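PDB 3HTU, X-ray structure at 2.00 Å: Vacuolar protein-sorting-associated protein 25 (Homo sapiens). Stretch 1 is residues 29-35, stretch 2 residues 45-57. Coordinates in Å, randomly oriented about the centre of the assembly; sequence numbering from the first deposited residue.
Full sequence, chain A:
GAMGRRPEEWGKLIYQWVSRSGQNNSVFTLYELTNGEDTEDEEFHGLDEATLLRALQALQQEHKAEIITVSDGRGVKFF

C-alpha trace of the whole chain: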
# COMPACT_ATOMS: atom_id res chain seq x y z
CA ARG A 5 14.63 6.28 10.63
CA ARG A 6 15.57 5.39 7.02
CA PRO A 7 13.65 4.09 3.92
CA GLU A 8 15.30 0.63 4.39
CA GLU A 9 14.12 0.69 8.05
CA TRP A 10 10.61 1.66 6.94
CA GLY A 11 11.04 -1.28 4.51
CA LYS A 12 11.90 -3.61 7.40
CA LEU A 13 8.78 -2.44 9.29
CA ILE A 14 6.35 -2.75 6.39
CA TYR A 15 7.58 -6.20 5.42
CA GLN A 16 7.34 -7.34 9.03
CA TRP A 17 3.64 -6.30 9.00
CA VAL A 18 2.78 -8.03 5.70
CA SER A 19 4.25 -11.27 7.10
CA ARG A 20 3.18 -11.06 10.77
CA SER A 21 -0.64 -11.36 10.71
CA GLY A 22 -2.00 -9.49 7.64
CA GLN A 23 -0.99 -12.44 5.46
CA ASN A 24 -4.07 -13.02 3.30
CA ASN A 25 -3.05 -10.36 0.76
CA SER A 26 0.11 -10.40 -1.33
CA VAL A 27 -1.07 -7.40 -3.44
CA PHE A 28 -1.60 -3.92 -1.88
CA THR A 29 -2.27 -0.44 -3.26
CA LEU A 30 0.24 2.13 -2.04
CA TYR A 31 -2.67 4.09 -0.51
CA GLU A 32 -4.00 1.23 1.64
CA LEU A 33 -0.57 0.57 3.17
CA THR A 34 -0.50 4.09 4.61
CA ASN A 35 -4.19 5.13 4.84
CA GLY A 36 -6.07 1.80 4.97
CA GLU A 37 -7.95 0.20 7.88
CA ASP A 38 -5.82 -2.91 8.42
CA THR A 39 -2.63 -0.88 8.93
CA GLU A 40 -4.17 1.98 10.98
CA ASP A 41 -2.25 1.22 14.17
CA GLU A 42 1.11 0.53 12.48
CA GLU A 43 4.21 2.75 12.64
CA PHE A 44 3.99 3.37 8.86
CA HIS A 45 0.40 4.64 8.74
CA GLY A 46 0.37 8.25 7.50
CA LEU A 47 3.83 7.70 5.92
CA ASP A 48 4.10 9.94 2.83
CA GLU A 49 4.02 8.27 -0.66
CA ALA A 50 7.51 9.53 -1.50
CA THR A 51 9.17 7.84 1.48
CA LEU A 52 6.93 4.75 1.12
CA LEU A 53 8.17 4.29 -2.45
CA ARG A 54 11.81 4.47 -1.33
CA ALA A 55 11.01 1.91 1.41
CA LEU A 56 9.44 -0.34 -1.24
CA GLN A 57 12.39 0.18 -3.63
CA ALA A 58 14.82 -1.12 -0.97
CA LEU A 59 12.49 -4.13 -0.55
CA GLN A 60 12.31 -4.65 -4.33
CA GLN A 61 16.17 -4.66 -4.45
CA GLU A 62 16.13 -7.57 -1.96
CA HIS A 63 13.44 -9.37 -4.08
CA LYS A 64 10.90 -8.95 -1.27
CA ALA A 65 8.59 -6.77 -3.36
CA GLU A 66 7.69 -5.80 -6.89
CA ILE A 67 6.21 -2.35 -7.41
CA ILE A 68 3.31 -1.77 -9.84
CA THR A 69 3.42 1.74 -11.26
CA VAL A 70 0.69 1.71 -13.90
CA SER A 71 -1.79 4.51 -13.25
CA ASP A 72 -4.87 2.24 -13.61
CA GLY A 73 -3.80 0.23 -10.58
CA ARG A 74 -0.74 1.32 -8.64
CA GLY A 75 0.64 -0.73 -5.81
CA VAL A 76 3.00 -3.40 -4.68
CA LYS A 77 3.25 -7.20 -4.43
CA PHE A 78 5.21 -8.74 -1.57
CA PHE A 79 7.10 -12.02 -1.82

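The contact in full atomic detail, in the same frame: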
# COMPACT_ATOMS: atom_id res chain seq x y z
N THR A 29 -2.47 -1.78 -2.70
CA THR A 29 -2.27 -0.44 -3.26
C THR A 29 -1.30 0.30 -2.34
O THR A 29 -1.14 -0.05 -1.18
CB THR A 29 -3.61 0.36 -3.47
OG1 THR A 29 -4.24 0.62 -2.21
CG2 THR A 29 -4.59 -0.44 -4.35
N LEU A 30 -0.60 1.30 -2.88
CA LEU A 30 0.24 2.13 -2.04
C LEU A 30 -0.62 2.87 -1.00
O LEU A 30 -0.25 2.93 0.18
CB LEU A 30 1.02 3.14 -2.89
CG LEU A 30 2.06 2.66 -3.89
CD1 LEU A 30 3.19 3.71 -3.99
CD2 LEU A 30 2.62 1.30 -3.54
N TYR A 31 -1.77 3.37 -1.43
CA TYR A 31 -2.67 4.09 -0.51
C TYR A 31 -3.04 3.26 0.72
O TYR A 31 -2.93 3.75 1.84
CB TYR A 31 -3.94 4.56 -1.22
CG TYR A 31 -4.92 5.33 -0.33
CD1 TYR A 31 -4.73 6.68 -0.06
CD2 TYR A 31 -6.03 4.69 0.20
CE1 TYR A 31 -5.65 7.39 0.75
CE2 TYR A 31 -6.94 5.37 1.02
CZ TYR A 31 -6.75 6.72 1.28
OH TYR A 31 -7.66 7.39 2.08
N GLU A 32 -3.48 2.02 0.52
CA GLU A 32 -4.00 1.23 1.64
C GLU A 32 -2.93 0.84 2.66
O GLU A 32 -3.26 0.59 3.82
CB GLU A 32 -4.78 0.00 1.17
CG GLU A 32 -3.90 -1.20 0.79
CD GLU A 32 -4.74 -2.34 0.33
OE1 GLU A 32 -4.59 -2.74 -0.83
OE2 GLU A 32 -5.59 -2.80 1.10
N LEU A 33 -1.67 0.80 2.24
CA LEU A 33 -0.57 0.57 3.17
C LEU A 33 -0.42 1.70 4.18
O LEU A 33 -0.06 1.46 5.32
CB LEU A 33 0.77 0.35 2.46
CG LEU A 33 1.04 -1.05 1.88
CD1 LEU A 33 2.37 -1.11 1.10
CD2 LEU A 33 1.02 -2.15 2.94
N THR A 34 -0.69 2.93 3.74
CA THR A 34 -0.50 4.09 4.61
C THR A 34 -1.79 4.72 5.15
O THR A 34 -1.77 5.39 6.18
CB THR A 34 0.35 5.17 3.93
OG1 THR A 34 -0.22 5.50 2.65
CG2 THR A 34 1.80 4.68 3.77
N ASN A 35 -2.91 4.51 4.45
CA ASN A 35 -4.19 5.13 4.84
C ASN A 35 -5.34 4.13 4.97
O ASN A 35 -6.51 4.54 5.16
CB ASN A 35 -4.63 6.23 3.85
CG ASN A 35 -3.53 7.24 3.55
OD1 ASN A 35 -3.50 8.32 4.12
ND2 ASN A 35 -2.67 6.91 2.60
N HIS A 45 1.61 3.94 9.14
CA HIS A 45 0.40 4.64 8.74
C HIS A 45 0.72 6.13 8.64
O HIS A 45 1.57 6.63 9.36
CB HIS A 45 -0.74 4.38 9.71
CG HIS A 45 -2.09 4.39 9.07
ND1 HIS A 45 -2.87 5.52 8.99
CD2 HIS A 45 -2.80 3.40 8.46
CE1 HIS A 45 -4.00 5.23 8.37
NE2 HIS A 45 -3.98 3.95 8.03
N GLY A 46 0.08 6.83 7.71
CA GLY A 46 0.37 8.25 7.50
C GLY A 46 1.70 8.55 6.80
O GLY A 46 1.92 9.68 6.38
N LEU A 47 2.57 7.55 6.68
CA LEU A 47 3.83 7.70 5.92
C LEU A 47 3.52 8.28 4.54
O LEU A 47 2.58 7.82 3.89
CB LEU A 47 4.53 6.35 5.75
CG LEU A 47 6.06 6.18 5.87
CD1 LEU A 47 6.55 5.15 4.86
CD2 LEU A 47 6.83 7.49 5.73
N ASP A 48 4.29 9.28 4.12
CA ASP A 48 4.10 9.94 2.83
C ASP A 48 4.43 8.97 1.66
O ASP A 48 5.25 8.07 1.83
CB ASP A 48 4.98 11.21 2.75
CG ASP A 48 6.47 10.92 2.90
OD1 ASP A 48 6.92 10.60 4.03
OD2 ASP A 48 7.21 11.01 1.90
N GLU A 49 3.80 9.17 0.50
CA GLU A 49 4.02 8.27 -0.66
C GLU A 49 5.48 8.24 -1.06
O GLU A 49 6.02 7.18 -1.40
CB GLU A 49 3.17 8.65 -1.89
CG GLU A 49 2.88 7.45 -2.84
CD GLU A 49 3.16 7.71 -4.33
OE1 GLU A 49 2.60 6.97 -5.18
OE2 GLU A 49 3.95 8.64 -4.67
N ALA A 50 6.12 9.41 -1.04
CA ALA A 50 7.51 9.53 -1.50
C ALA A 50 8.46 8.63 -0.72
O ALA A 50 9.28 7.94 -1.31
CB ALA A 50 7.97 10.98 -1.43
N THR A 51 8.32 8.63 0.60
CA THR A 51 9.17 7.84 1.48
C THR A 51 8.77 6.36 1.42
O THR A 51 9.63 5.49 1.48
CB THR A 51 9.11 8.36 2.93
OG1 THR A 51 9.50 9.75 2.97
CG2 THR A 51 10.04 7.56 3.84
N LEU A 52 7.47 6.10 1.30
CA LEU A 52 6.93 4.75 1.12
C LEU A 52 7.50 4.09 -0.13
O LEU A 52 7.86 2.92 -0.09
CB LEU A 52 5.40 4.80 1.03
CG LEU A 52 4.69 3.50 0.69
CD1 LEU A 52 4.76 2.55 1.88
CD2 LEU A 52 3.23 3.75 0.26
N LEU A 53 7.56 4.82 -1.24
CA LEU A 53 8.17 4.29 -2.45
C LEU A 53 9.65 3.94 -2.31
O LEU A 53 10.10 2.92 -2.84
CB LEU A 53 7.95 5.20 -3.65
CG LEU A 53 6.68 4.84 -4.43
CD1 LEU A 53 6.33 5.96 -5.37
CD2 LEU A 53 6.80 3.48 -5.15
N ARG A 54 10.41 4.77 -1.59
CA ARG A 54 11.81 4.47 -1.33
C ARG A 54 11.97 3.25 -0.38
O ARG A 54 12.95 2.50 -0.50
CB ARG A 54 12.56 5.70 -0.78
CG ARG A 54 12.42 6.99 -1.63
CD ARG A 54 13.45 7.12 -2.76
NE ARG A 54 13.53 8.52 -3.22
CZ ARG A 54 14.32 8.98 -4.20
NH1 ARG A 54 15.15 8.16 -4.85
NH2 ARG A 54 14.28 10.27 -4.52
N ALA A 55 11.03 3.08 0.55
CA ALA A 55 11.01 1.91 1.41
C ALA A 55 10.79 0.66 0.54
O ALA A 55 11.48 -0.34 0.70
CB ALA A 55 9.90 2.02 2.44
N LEU A 56 9.82 0.76 -0.36
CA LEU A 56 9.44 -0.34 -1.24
C LEU A 56 10.53 -0.68 -2.26
O LEU A 56 10.68 -1.84 -2.64
CB LEU A 56 8.14 0.02 -1.97
CG LEU A 56 6.79 -0.47 -1.42
CD1 LEU A 56 6.80 -0.96 0.00
CD2 LEU A 56 5.74 0.56 -1.60
N GLN A 57 11.27 0.35 -2.69
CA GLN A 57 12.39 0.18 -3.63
C GLN A 57 13.54 -0.61 -2.99
O GLN A 57 14.14 -1.47 -3.65
CB GLN A 57 12.87 1.54 -4.18
CG GLN A 57 11.93 2.15 -5.26
CD GLN A 57 12.05 3.66 -5.43
OE1 GLN A 57 12.97 4.31 -4.90
NE2 GLN A 57 11.12 4.24 -6.18
O HOH W 1 1.49 7.31 1.64

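A short helix, residues 30-35, lies across the longer helix that begins at Glu49, their axes 10.7 Å apart at closest approach and their directions 108° apart. The loop leading into the second helix runs close by the end of the first, so that Thr34 and His45 bring their CA atoms within 4.3 Å. Together the stretches bury 493 Å², and Thr34 and Leu30 contribute the largest shares.

Leu30 is the knob of the helix packing. Its CA-to-CB bond points toward the second helix, and its side chain settles among Glu49, Leu52, Leu53 and Leu56, residues that successive turns bring to one side. Leu30 CD2 meets Leu56 CD2 at 3.7 Å and Leu30 CD1 meets Leu53 CG at 3.7 Å, while Leu30 CB lies 3.9 Å from Leu52 CD2. A branched aliphatic chain suits such a pocket, since its two methyls can reach different neighbours without a polar group to satisfy. Glu49, more exposed, brings OE1 within 3.5 Å of Leu30 CD1, a van der Waals contact, while that oxygen is hydrogen-bonded elsewhere in the structure.

Thr34 combines polar and apolar contacts. Its carbonyl, near the end of the short helix, accepts the one direct hydrogen bond between the stretches, from Gly46 N to Thr34 O (2.8 Å, nearly straight at 173°). Gly46 has a positive phi of 74°, a conformation glycine adopts easily. The methyl Thr34 CG2 packs 3.8 Å from Leu47 CB and 3.9 Å from Leu52 CD2, whereas the hydroxyl joins a water bridge: water 1 lies 2.7 Å from Thr34 OG1 and donates to Leu47 O at 2.6 Å.

His45 lays one ring face over Thr34 O and Asn35 N. Although His45 ND1 is 3.0 Å from Thr34 O, the angle is poor for a hydrogen bond; this is packing against the backbone.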